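Local coordinates for polyphosphate kinase (Porphyromonas gingivalis, PDB 2O8R), which probably catalyses the reversible transfer of the terminal phosphate of ATP onto a growing chain of inorganic polyphosphate, at residues P324-M337 with P350-A364. The protein carries 3 engineered substitutions. Residues are numbered along the deposited sequence; the frame is centred on the assembly and turned at random.
Sequences PLLSKHLEQAPSLM and PYYTYDYVVRLLMEA. With SO4 (sulfate ion), chain I.
Leu-325 meets Tyr-352 in a single beta bridge, the first of several polar links by which segment 324-337 is laid along helix 355-365 of a phospholipase D-like domain of the PPK1 family. The case illustrates a general principle: N-H groups in a helix's first turn lack backbone acceptors within that helix, and a carboxylate from a neighbouring helix can supply them. Leu-325 N donates to Tyr-351 O at 2.7 Å, and Thr-353 N returns a longer bond to Leu-325 O. CB of Leu-325 lies over one face of the Tyr-352 ring, whose hydroxyl reaches on to Glu-690 near the C-terminus. The side chain of Leu-326 crosses that of Thr-353, bringing CD2 to 3.4 Å from OG1.

At Ser-327 one residue serves two elements: its OG, as N-cap of helix 328-331, accepts from Leu-330 N, while its own N gives a hydrogen bond to Tyr-356 OH. That hydroxyl in turn donates to Glu-331 OE2 at 2.8 Å, through the anti lone pair, so the buried phenol both accepts and donates. Leu-330 CD1 covers a face of the same ring in a CH-pi contact, 3.9 Å from the centroid. Glu-331, bent at chi2 (-67°), swings its carboxylate toward helix 355-365, where OE2 also forms a salt bridge with Arg-359 NH1; phenol and arginine together would be expected to stabilise its negative charge. NE, on the same edge as NH1, approaches O4 of a sulfate ion, probably from the crystallisation liquor.

Ser-335 is the N-cap of helix 336-342, its OG accepting from Glu-338 N. Leu-336 fits as a knob into a hole formed by Tyr-356, Arg-359, Leu-360 and Glu-363, and its N donates to Glu-363 OE2 at 2.8 Å. Met-337, a selenomethionine, lays CG against Leu-360 CD1, and its N meets Glu-363 OE1 at 2.9 Å.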
ATOM      1  N   PRO A 324      17.943  -2.944 -19.032  1.00 47.21           N
ATOM      2  CA  PRO A 324      17.961  -1.541 -19.430  1.00 48.55           C
ATOM      3  C   PRO A 324      19.361  -0.970 -19.580  1.00 54.03           C
ATOM      4  O   PRO A 324      20.181  -1.070 -18.671  1.00 67.36           O
ATOM      5  CB  PRO A 324      17.212  -0.840 -18.300  1.00 30.54           C
ATOM      6  CG  PRO A 324      16.401  -1.915 -17.654  1.00 40.55           C
ATOM      7  CD  PRO A 324      17.249  -3.141 -17.749  1.00 40.26           C
ATOM      8  N   LEU A 325      19.589  -0.379 -20.747  1.00 42.28           N
ATOM      9  CA  LEU A 325      20.832   0.254 -21.136  1.00 38.69           C
ATOM     10  C   LEU A 325      21.206   1.470 -20.316  1.00 45.77           C
ATOM     11  O   LEU A 325      20.355   2.126 -19.730  1.00 49.38           O
ATOM     12  CB  LEU A 325      20.725   0.717 -22.589  1.00 31.42           C
ATOM     13  CG  LEU A 325      20.338  -0.364 -23.589  1.00 53.21           C
ATOM     14  CD1 LEU A 325      19.947   0.256 -24.913  1.00 50.51           C
ATOM     15  CD2 LEU A 325      21.453  -1.375 -23.737  1.00 43.14           C
ATOM     16  N   LEU A 326      22.498   1.780 -20.314  1.00 47.89           N
ATOM     17  CA  LEU A 326      22.967   3.044 -19.782  1.00 49.93           C
ATOM     18  C   LEU A 326      23.539   3.850 -20.927  1.00 58.92           C
ATOM     19  O   LEU A 326      23.755   3.327 -22.023  1.00 56.50           O
ATOM     20  CB  LEU A 326      24.047   2.816 -18.728  1.00 42.64           C
ATOM     21  CG  LEU A 326      23.735   1.765 -17.667  1.00 42.07           C
ATOM     22  CD1 LEU A 326      24.907   1.608 -16.719  1.00 38.87           C
ATOM     23  CD2 LEU A 326      22.483   2.168 -16.897  1.00 36.58           C
ATOM     24  N   SER A 327      23.768   5.129 -20.669  1.00 60.82           N
ATOM     25  CA  SER A 327      24.550   5.957 -21.561  1.00 57.63           C
ATOM     26  C   SER A 327      26.000   5.904 -21.070  1.00 66.44           C
ATOM     27  O   SER A 327      26.294   6.383 -19.968  1.00 72.01           O
ATOM     28  CB  SER A 327      24.012   7.383 -21.529  1.00 34.60           C
ATOM     29  OG  SER A 327      24.975   8.334 -21.945  1.00 75.93           O
ATOM     30  N   LYS A 328      26.888   5.308 -21.875  1.00 59.56           N
ATOM     31  CA  LYS A 328      28.325   5.222 -21.552  1.00 59.05           C
ATOM     32  C   LYS A 328      28.913   6.615 -21.374  1.00 56.56           C
ATOM     33  O   LYS A 328      29.644   6.870 -20.417  1.00 61.28           O
ATOM     34  CB  LYS A 328      29.129   4.470 -22.631  1.00 48.15           C
ATOM     35  CG  LYS A 328      28.496   3.198 -23.209  1.00 72.59           C
ATOM     36  CD  LYS A 328      28.302   2.082 -22.180  1.00 82.30           C
ATOM     37  CE  LYS A 328      29.321   0.962 -22.347  1.00 89.04           C
ATOM     38  NZ  LYS A 328      28.846  -0.105 -23.270  1.00 90.75           N
ATOM     39  N   HIS A 329      28.560   7.506 -22.298  1.00 58.48           N
ATOM     40  CA  HIS A 329      29.016   8.888 -22.306  1.00 54.05           C
ATOM     41  C   HIS A 329      28.725   9.579 -20.987  1.00 64.49           C
ATOM     42  O   HIS A 329      29.644  10.062 -20.313  1.00 69.49           O
ATOM     43  CB  HIS A 329      28.317   9.637 -23.423  1.00 67.82           C
ATOM     44  CG  HIS A 329      29.218  10.549 -24.181  1.00 89.70           C
ATOM     45  ND1 HIS A 329      29.818  10.180 -25.366  1.00 89.06           N
ATOM     46  CD2 HIS A 329      29.635  11.811 -23.920  1.00101.36           C
ATOM     47  CE1 HIS A 329      30.559  11.181 -25.807  1.00117.69           C
ATOM     48  NE2 HIS A 329      30.465  12.183 -24.948  1.00114.22           N
ATOM     49  N   LEU A 330      27.447   9.609 -20.616  1.00 67.94           N
ATOM     50  CA  LEU A 330      27.035  10.105 -19.302  1.00 62.22           C
ATOM     51  C   LEU A 330      27.807   9.448 -18.167  1.00 66.75           C
ATOM     52  O   LEU A 330      28.286  10.134 -17.262  1.00 64.73           O
ATOM     53  CB  LEU A 330      25.549   9.863 -19.072  1.00 69.65           C
ATOM     54  CG  LEU A 330      24.608  11.053 -19.118  1.00 60.60           C
ATOM     55  CD1 LEU A 330      23.380  10.682 -18.353  1.00 52.56           C
ATOM     56  CD2 LEU A 330      25.247  12.276 -18.503  1.00 76.44           C
ATOM     57  N   GLU A 331      27.929   8.123 -18.227  1.00 62.74           N
ATOM     58  CA  GLU A 331      28.573   7.359 -17.163  1.00 59.55           C
ATOM     59  C   GLU A 331      30.047   7.702 -17.004  1.00 64.37           C
ATOM     60  O   GLU A 331      30.604   7.557 -15.922  1.00 60.58           O
ATOM     61  CB  GLU A 331      28.421   5.858 -17.402  1.00 49.11           C
ATOM     62  CG  GLU A 331      27.001   5.337 -17.282  1.00 65.35           C
ATOM     63  CD  GLU A 331      26.436   5.423 -15.878  1.00 66.25           C
ATOM     64  OE1 GLU A 331      27.210   5.449 -14.899  1.00 85.76           O
ATOM     65  OE2 GLU A 331      25.201   5.450 -15.753  1.00 61.85           O
ATOM     66  N   GLN A 332      30.681   8.166 -18.075  1.00 66.73           N
ATOM     67  CA  GLN A 332      32.112   8.413 -18.008  1.00 69.30           C
ATOM     68  C   GLN A 332      32.473   9.885 -17.802  1.00 66.93           C
ATOM     69  O   GLN A 332      33.651  10.244 -17.809  1.00 86.75           O
ATOM     70  CB  GLN A 332      32.862   7.759 -19.189  1.00 72.31           C
ATOM     71  CG  GLN A 332      32.550   8.285 -20.598  1.00 73.08           C
ATOM     72  CD  GLN A 332      32.874   7.264 -21.700  1.00 82.55           C
ATOM     73  OE1 GLN A 332      32.758   6.047 -21.500  1.00 85.02           O
ATOM     74  NE2 GLN A 332      33.266   7.762 -22.869  1.00 72.39           N
ATOM     75  N   ALA A 333      31.459  10.726 -17.614  1.00 59.97           N
ATOM     76  CA  ALA A 333      31.665  12.115 -17.185  1.00 54.27           C
ATOM     77  C   ALA A 333      32.023  12.165 -15.681  1.00 59.64           C
ATOM     78  O   ALA A 333      31.749  11.217 -14.947  1.00 67.73           O
ATOM     79  CB  ALA A 333      30.424  12.955 -17.492  1.00 45.13           C
ATOM     80  N   PRO A 334      32.665  13.259 -15.220  1.00 67.47           N
ATOM     81  CA  PRO A 334      33.070  13.338 -13.809  1.00 55.91           C
ATOM     82  C   PRO A 334      31.899  13.332 -12.836  1.00 60.73           C
ATOM     83  O   PRO A 334      32.033  12.854 -11.712  1.00 65.82           O
ATOM     84  CB  PRO A 334      33.798  14.677 -13.729  1.00 52.49           C
ATOM     85  CG  PRO A 334      33.305  15.455 -14.891  1.00 62.55           C
ATOM     86  CD  PRO A 334      33.075  14.458 -15.972  1.00 63.38           C
ATOM     87  N   SER A 335      30.767  13.874 -13.272  1.00 64.45           N
ATOM     88  CA  SER A 335      29.513  13.775 -12.542  1.00 55.77           C
ATOM     89  C   SER A 335      28.407  13.972 -13.554  1.00 65.83           C
ATOM     90  O   SER A 335      28.637  14.562 -14.617  1.00 66.50           O
ATOM     91  CB  SER A 335      29.419  14.846 -11.460  1.00 57.95           C
ATOM     92  OG  SER A 335      29.178  16.119 -12.033  1.00 79.16           O
ATOM     93  N   LEU A 336      27.214  13.489 -13.217  1.00 61.07           N
ATOM     94  CA  LEU A 336      26.072  13.541 -14.120  1.00 44.25           C
ATOM     95  C   LEU A 336      25.733  14.960 -14.533  1.00 52.02           C
ATOM     96  O   LEU A 336      25.507  15.219 -15.716  1.00 62.17           O
ATOM     97  CB  LEU A 336      24.859  12.829 -13.528  1.00 40.60           C
ATOM     98  CG  LEU A 336      24.994  11.305 -13.551  1.00 61.08           C
ATOM     99  CD1 LEU A 336      23.915  10.691 -12.709  1.00 41.93           C
ATOM    100  CD2 LEU A 336      24.972  10.736 -14.988  1.00 50.74           C
HETATM  101  N   MSE A 337      25.749  15.885 -13.579  1.00 51.22           N
HETATM  102  CA  MSE A 337      25.459  17.284 -13.899  1.00 74.96           C
HETATM  103  C   MSE A 337      26.498  17.879 -14.829  1.00 73.49           C
HETATM  104  O   MSE A 337      26.181  18.737 -15.653  1.00 77.54           O
HETATM  105  CB  MSE A 337      25.390  18.123 -12.642  1.00 68.47           C
HETATM  106  CG  MSE A 337      24.386  17.633 -11.668  1.00 77.41           C
HETATM  107 SE   MSE A 337      24.533  18.724 -10.106  1.00110.98          SE
HETATM  108  CE  MSE A 337      23.311  20.144 -10.635  1.00 72.04           C
ATOM    109  N   PRO A 350      11.961   2.164 -21.574  1.00 55.91           N
ATOM    110  CA  PRO A 350      12.174   1.004 -20.754  1.00 38.51           C
ATOM    111  C   PRO A 350      13.615   0.656 -21.159  1.00 48.81           C
ATOM    112  O   PRO A 350      14.394   0.196 -20.332  1.00 73.15           O
ATOM    113  CB  PRO A 350      11.178  -0.016 -21.289  1.00 27.00           C
ATOM    114  CG  PRO A 350      10.461   0.677 -22.426  1.00 54.71           C
ATOM    115  CD  PRO A 350      11.422   1.732 -22.866  1.00 45.06           C
ATOM    116  N   TYR A 351      13.950   0.955 -22.425  1.00 51.30           N
ATOM    117  CA  TYR A 351      15.244   0.697 -23.076  1.00 52.93           C
ATOM    118  C   TYR A 351      16.449   1.197 -22.273  1.00 54.76           C
ATOM    119  O   TYR A 351      17.437   0.487 -22.133  1.00 56.78           O
ATOM    120  CB  TYR A 351      15.268   1.315 -24.485  1.00 62.23           C
ATOM    121  CG  TYR A 351      14.018   1.065 -25.326  1.00 62.35           C
ATOM    122  CD1 TYR A 351      13.671  -0.217 -25.723  1.00 47.77           C
ATOM    123  CD2 TYR A 351      13.202   2.115 -25.738  1.00 45.74           C
ATOM    124  CE1 TYR A 351      12.544  -0.459 -26.485  1.00 49.69           C
ATOM    125  CE2 TYR A 351      12.054   1.875 -26.488  1.00 40.94           C
ATOM    126  CZ  TYR A 351      11.738   0.582 -26.871  1.00 51.68           C
ATOM    127  OH  TYR A 351      10.615   0.314 -27.633  1.00 50.39           O
ATOM    128  N   TYR A 352      16.355   2.415 -21.751  1.00 42.38           N
ATOM    129  CA  TYR A 352      17.321   2.929 -20.793  1.00 45.02           C
ATOM    130  C   TYR A 352      16.696   2.852 -19.412  1.00 63.84           C
ATOM    131  O   TYR A 352      15.475   2.687 -19.311  1.00 70.15           O
ATOM    132  CB  TYR A 352      17.649   4.379 -21.099  1.00 47.57           C
ATOM    133  CG  TYR A 352      18.525   4.589 -22.311  1.00 61.19           C
ATOM    134  CD1 TYR A 352      19.900   4.735 -22.176  1.00 54.08           C
ATOM    135  CD2 TYR A 352      17.978   4.665 -23.588  1.00 45.68           C
ATOM    136  CE1 TYR A 352      20.709   4.937 -23.265  1.00 40.05           C
ATOM    137  CE2 TYR A 352      18.783   4.859 -24.696  1.00 57.88           C
ATOM    138  CZ  TYR A 352      20.152   4.996 -24.531  1.00 67.85           C
ATOM    139  OH  TYR A 352      20.964   5.200 -25.632  1.00 65.96           O
ATOM    140  N   THR A 353      17.516   2.972 -18.359  1.00 53.29           N
ATOM    141  CA  THR A 353      17.010   3.007 -16.982  1.00 53.42           C
ATOM    142  C   THR A 353      16.180   4.232 -16.718  1.00 47.71           C
ATOM    143  O   THR A 353      16.217   5.205 -17.466  1.00 53.85           O
ATOM    144  CB  THR A 353      18.125   3.040 -15.886  1.00 66.32           C
ATOM    145  OG1 THR A 353      19.364   3.483 -16.452  1.00 60.50           O
ATOM    146  CG2 THR A 353      18.291   1.674 -15.208  1.00 72.96           C
ATOM    147  N   TYR A 354      15.449   4.171 -15.616  1.00 56.60           N
ATOM    148  CA  TYR A 354      14.744   5.309 -15.083  1.00 50.69           C
ATOM    149  C   TYR A 354      15.656   6.095 -14.142  1.00 52.08           C
ATOM    150  O   TYR A 354      15.340   7.218 -13.741  1.00 60.91           O
ATOM    151  CB  TYR A 354      13.517   4.816 -14.326  1.00 54.23           C
ATOM    152  CG  TYR A 354      12.332   4.479 -15.206  1.00 69.84           C
ATOM    153  CD1 TYR A 354      12.224   3.238 -15.823  1.00 58.42           C
ATOM    154  CD2 TYR A 354      11.312   5.402 -15.408  1.00 66.01           C
ATOM    155  CE1 TYR A 354      11.130   2.921 -16.625  1.00 59.11           C
ATOM    156  CE2 TYR A 354      10.218   5.098 -16.210  1.00 72.47           C
ATOM    157  CZ  TYR A 354      10.126   3.856 -16.813  1.00 69.56           C
ATOM    158  OH  TYR A 354       9.027   3.559 -17.598  1.00 71.69           O
ATOM    159  N   ASP A 355      16.809   5.509 -13.826  1.00 49.94           N
ATOM    160  CA  ASP A 355      17.652   5.966 -12.723  1.00 55.75           C
ATOM    161  C   ASP A 355      18.282   7.351 -12.848  1.00 54.94           C
ATOM    162  O   ASP A 355      18.683   7.941 -11.851  1.00 70.74           O
ATOM    163  CB  ASP A 355      18.730   4.932 -12.455  1.00 54.86           C
ATOM    164  CG  ASP A 355      18.157   3.618 -12.015  1.00 68.54           C
ATOM    165  OD1 ASP A 355      16.975   3.593 -11.612  1.00 58.13           O
ATOM    166  OD2 ASP A 355      18.885   2.611 -12.064  1.00 72.10           O
ATOM    167  N   TYR A 356      18.354   7.883 -14.055  1.00 45.14           N
ATOM    168  CA  TYR A 356      19.057   9.136 -14.242  1.00 50.48           C
ATOM    169  C   TYR A 356      18.385  10.327 -13.588  1.00 51.12           C
ATOM    170  O   TYR A 356      19.065  11.212 -13.093  1.00 73.16           O
ATOM    171  CB  TYR A 356      19.336   9.402 -15.720  1.00 28.78           C
ATOM    172  CG  TYR A 356      20.427   8.520 -16.289  1.00 45.07           C
ATOM    173  CD1 TYR A 356      20.155   7.629 -17.322  1.00 36.69           C
ATOM    174  CD2 TYR A 356      21.732   8.562 -15.773  1.00 44.46           C
ATOM    175  CE1 TYR A 356      21.152   6.812 -17.841  1.00 40.73           C
ATOM    176  CE2 TYR A 356      22.737   7.736 -16.280  1.00 28.76           C
ATOM    177  CZ  TYR A 356      22.438   6.869 -17.320  1.00 42.88           C
ATOM    178  OH  TYR A 356      23.416   6.050 -17.844  1.00 57.53           O
ATOM    179  N   VAL A 357      17.061  10.344 -13.566  1.00 62.63           N
ATOM    180  CA  VAL A 357      16.337  11.448 -12.944  1.00 58.97           C
ATOM    181  C   VAL A 357      16.675  11.561 -11.449  1.00 61.32           C
ATOM    182  O   VAL A 357      17.075  12.635 -10.975  1.00 54.20           O
ATOM    183  CB  VAL A 357      14.808  11.334 -13.183  1.00 67.44           C
ATOM    184  CG1 VAL A 357      14.034  12.376 -12.370  1.00 45.28           C
ATOM    185  CG2 VAL A 357      14.495  11.461 -14.676  1.00 51.00           C
ATOM    186  N   VAL A 358      16.550  10.453 -10.722  1.00 49.93           N
ATOM    187  CA  VAL A 358      16.780  10.470  -9.274  1.00 53.21           C
ATOM    188  C   VAL A 358      18.271  10.614  -8.893  1.00 57.08           C
ATOM    189  O   VAL A 358      18.605  11.360  -7.981  1.00 66.65           O
ATOM    190  CB  VAL A 358      16.123   9.260  -8.581  1.00 48.34           C
ATOM    191  CG1 VAL A 358      16.685   7.963  -9.124  1.00 55.00           C
ATOM    192  CG2 VAL A 358      16.298   9.335  -7.070  1.00 45.44           C
ATOM    193  N   ARG A 359      19.148   9.912  -9.610  1.00 64.32           N
ATOM    194  CA  ARG A 359      20.601  10.091  -9.529  1.00 58.39           C
ATOM    195  C   ARG A 359      21.011  11.563  -9.661  1.00 69.26           C
ATOM    196  O   ARG A 359      21.808  12.083  -8.869  1.00 69.84           O
ATOM    197  CB  ARG A 359      21.256   9.333 -10.670  1.00 57.95           C
ATOM    198  CG  ARG A 359      22.335   8.409 -10.251  1.00 65.01           C
ATOM    199  CD  ARG A 359      21.943   7.012 -10.624  1.00 55.92           C
ATOM    200  NE  ARG A 359      22.571   6.482 -11.843  1.00 72.55           N
ATOM    201  CZ  ARG A 359      23.750   6.835 -12.355  1.00 59.81           C
ATOM    202  NH1 ARG A 359      24.179   6.242 -13.454  1.00 44.64           N
ATOM    203  NH2 ARG A 359      24.516   7.752 -11.784  1.00 73.38           N
ATOM    204  N   LEU A 360      20.462  12.218 -10.684  1.00 62.11           N
ATOM    205  CA  LEU A 360      20.693  13.625 -10.920  1.00 55.56           C
ATOM    206  C   LEU A 360      20.183  14.428  -9.740  1.00 46.80           C
ATOM    207  O   LEU A 360      20.900  15.260  -9.184  1.00 47.05           O
ATOM    208  CB  LEU A 360      19.998  14.080 -12.202  1.00 39.51           C
ATOM    209  CG  LEU A 360      20.519  15.439 -12.648  1.00 40.10           C
ATOM    210  CD1 LEU A 360      21.960  15.282 -13.094  1.00 54.45           C
ATOM    211  CD2 LEU A 360      19.681  15.996 -13.767  1.00 69.60           C
ATOM    212  N   LEU A 361      18.947  14.156  -9.346  1.00 61.52           N
ATOM    213  CA  LEU A 361      18.375  14.799  -8.172  1.00 61.76           C
ATOM    214  C   LEU A 361      19.259  14.628  -6.946  1.00 57.15           C
ATOM    215  O   LEU A 361      19.436  15.571  -6.180  1.00 65.03           O
ATOM    216  CB  LEU A 361      16.964  14.288  -7.895  1.00 52.90           C
ATOM    217  CG  LEU A 361      15.905  14.883  -8.827  1.00 46.75           C
ATOM    218  CD1 LEU A 361      14.568  14.220  -8.587  1.00 63.57           C
ATOM    219  CD2 LEU A 361      15.805  16.389  -8.649  1.00 33.88           C
HETATM  220  N   MSE A 362      19.839  13.444  -6.782  1.00 57.87           N
HETATM  221  CA  MSE A 362      20.716  13.177  -5.643  1.00 70.33           C
HETATM  222  C   MSE A 362      22.035  13.929  -5.734  1.00 64.08           C
HETATM  223  O   MSE A 362      22.533  14.421  -4.723  1.00 72.30           O
HETATM  224  CB  MSE A 362      20.977  11.687  -5.490  1.00 63.06           C
HETATM  225  CG  MSE A 362      19.806  10.913  -4.940  1.00 73.88           C
HETATM  226 SE   MSE A 362      20.232   9.016  -4.793  1.00 90.39          SE
HETATM  227  CE  MSE A 362      19.895   8.392  -6.592  1.00111.26           C
ATOM    228  N   GLU A 363      22.599  14.019  -6.937  1.00 60.24           N
ATOM    229  CA  GLU A 363      23.788  14.847  -7.138  1.00 52.97           C
ATOM    230  C   GLU A 363      23.472  16.245  -6.679  1.00 53.97           C
ATOM    231  O   GLU A 363      24.149  16.771  -5.798  1.00 74.33           O
ATOM    232  CB  GLU A 363      24.257  14.851  -8.602  1.00 35.71           C
ATOM    233  CG  GLU A 363      25.166  13.678  -8.904  1.00 42.34           C
ATOM    234  CD  GLU A 363      25.880  13.753 -10.239  1.00 54.59           C
ATOM    235  OE1 GLU A 363      25.840  14.807 -10.917  1.00 60.61           O
ATOM    236  OE2 GLU A 363      26.491  12.727 -10.611  1.00 56.35           O
ATOM    237  N   ALA A 364      22.407  16.810  -7.250  1.00 57.53           N
ATOM    238  CA  ALA A 364      21.947  18.166  -6.940  1.00 63.67           C
ATOM    239  C   ALA A 364      21.700  18.392  -5.455  1.00 65.61           C
ATOM    240  O   ALA A 364      21.861  19.509  -4.963  1.00 77.55           O
ATOM    241  CB  ALA A 364      20.685  18.489  -7.729  1.00 61.08           C
TER
HETATM  242  S   SO4 I 710      22.172   2.661 -12.197  1.00116.74           S
HETATM  243  O1  SO4 I 710      23.603   2.365 -12.189  1.00127.62           O
HETATM  244  O2  SO4 I 710      21.536   2.041 -13.358  1.00124.67           O
HETATM  245  O3  SO4 I 710      21.555   2.131 -10.986  1.00134.50           O
HETATM  246  O4  SO4 I 710      21.987   4.101 -12.253  1.00103.47           O